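Local coordinates for secreted protein (Streptomyces lividans TK24, PDB 5LXZ) that is a copper metalloradical enzyme of the galactose oxidase-like AA5 family, and probably oxidises an alcohol group on a glycan to the aldehyde, at residues L357-A360 with Q361-K364. The protein carries 1 engineered substitution. Sequence-based numbering, arbitrary orientation.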
loop_
_atom_site.group_PDB
_atom_site.type_symbol
_atom_site.label_atom_id
_atom_site.label_comp_id
_atom_site.label_asym_id
_atom_site.label_seq_id
_atom_site.Cartn_x
_atom_site.Cartn_y
_atom_site.Cartn_z
ATOM N N LEU A 357 -15.570 -2.428 1.775
ATOM C CA LEU A 357 -16.489 -3.112 0.887
ATOM C C LEU A 357 -17.559 -2.206 0.348
ATOM O O LEU A 357 -17.963 -1.253 1.005
ATOM C CB LEU A 357 -17.155 -4.292 1.583
ATOM C CG LEU A 357 -16.213 -5.394 2.041
ATOM C CD1 LEU A 357 -16.989 -6.385 2.908
ATOM C CD2 LEU A 357 -15.583 -6.111 0.865
ATOM N N PRO A 358 -18.037 -2.511 -0.869
ATOM C CA PRO A 358 -19.118 -1.743 -1.453
ATOM C C PRO A 358 -20.455 -2.165 -0.843
ATOM O O PRO A 358 -20.639 -3.366 -0.610
ATOM C CB PRO A 358 -19.021 -2.099 -2.940
ATOM C CG PRO A 358 -18.404 -3.416 -3.006
ATOM C CD PRO A 358 -17.525 -3.547 -1.787
ATOM N N PRO A 359 -21.398 -1.256 -0.548
ATOM C CA PRO A 359 -21.221 0.182 -0.593
ATOM C C PRO A 359 -20.539 0.703 0.651
ATOM O O PRO A 359 -20.749 0.187 1.749
ATOM C CB PRO A 359 -22.658 0.700 -0.660
ATOM C CG PRO A 359 -23.430 -0.302 0.138
ATOM C CD PRO A 359 -22.763 -1.638 -0.098
ATOM N N ALA A 360 -19.769 1.778 0.484
ATOM C CA ALA A 360 -19.014 2.378 1.562
ATOM C C ALA A 360 -19.855 2.850 2.727
ATOM O O ALA A 360 -19.382 2.914 3.847
ATOM C CB ALA A 360 -18.173 3.519 1.044
ATOM N N GLN A 361 -21.122 3.148 2.461
ATOM C CA GLN A 361 -22.031 3.485 3.541
ATOM C C GLN A 361 -22.034 2.466 4.682
ATOM O O GLN A 361 -22.261 2.847 5.833
ATOM C CB GLN A 361 -23.470 3.602 3.013
ATOM C CG GLN A 361 -23.716 4.911 2.300
ATOM C CD GLN A 361 -23.501 4.879 0.788
ATOM O OE1 GLN A 361 -22.762 4.051 0.233
ATOM N NE2 GLN A 361 -24.215 5.776 0.091
ATOM N N ASP A 362 -21.855 1.189 4.350
ATOM C CA ASP A 362 -22.004 0.134 5.364
ATOM C C ASP A 362 -20.834 0.053 6.330
ATOM O O ASP A 362 -20.961 -0.576 7.376
ATOM C CB ASP A 362 -22.246 -1.194 4.680
ATOM C CG ASP A 362 -23.581 -1.243 3.932
ATOM O OD1 ASP A 362 -24.428 -0.319 4.037
ATOM O OD2 ASP A 362 -23.751 -2.220 3.196
ATOM N N GLU A 363 -19.686 0.658 6.001
ATOM C CA GLU A 363 -18.503 0.671 6.895
ATOM C C GLU A 363 -18.054 -0.724 7.259
ATOM O O GLU A 363 -17.626 -0.968 8.386
ATOM C CB GLU A 363 -18.737 1.531 8.147
ATOM C CG GLU A 363 -19.234 2.925 7.830
ATOM C CD GLU A 363 -19.006 3.913 8.968
ATOM O OE1 GLU A 363 -17.826 4.359 9.185
ATOM O OE2 GLU A 363 -20.044 4.263 9.630
ATOM N N LYS A 364 -18.119 -1.623 6.271
ATOM C CA LYS A 364 -17.583 -2.955 6.432
ATOM C C LYS A 364 -16.245 -3.076 5.716
ATOM O O LYS A 364 -16.143 -2.783 4.523
ATOM C CB LYS A 364 -18.549 -4.000 5.896
ATOM C CG LYS A 364 -19.821 -4.127 6.711
ATOM C CD LYS A 364 -20.682 -5.268 6.191
ATOM C CE LYS A 364 -22.017 -5.343 6.897
ATOM N NZ LYS A 364 -22.663 -6.650 6.573
HETATM O O HOH W 1 -18.993 -1.316 3.515
#
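D362 lays its carboxylate over one face of the P359 ring, at the CG-CD end: OD2 comes to 3.5 Å from P359 CD and almost as near CG, the two side chains crossing at a slant. Its CG stands anti to its own carbonyl carbon (chi1 -66°), which swings the acid back over the proline instead of out along the chain. P359, joined to P358 by a cis peptide bond, is touched by a second side chain as well, since Q361 OE1 lies 3.5 Å from P359 CB. The Q361 chain bends at chi2 (93°) to bring its amide there, and NE2 bonds A558 O on strand 556-564. Beneath these contacts the backbone coils into a short 3-10 turn. D362 N donates to P359 O at 3.0 Å and E363 N to A360 O at 3.1 Å, both donors sitting above the carbonyl planes. A glycine in place of D362 would probably leave that face of the P359 ring without its cover and the backbone freer to flex. E363 turns away, its OE1 taking the N-H of Q305. Where the chain closes on itself, L357 N meets K364 O nearly head-on at 2.8 Å, while the L357 side chain packs against that same oxygen, CB 3.5 Å from K364 O, and CD1 reaches the CB of K364. A water inside the loop bridges the backbone, hydrogen-bonded to L357 O and taking the N-H of K364. This is a beta hairpin connection, linking antiparallel strands 353-356 and 364-368 within one four-stranded blade of the kelch-type beta-propeller, its turn packed against strand 556-564 of the C-terminal domain.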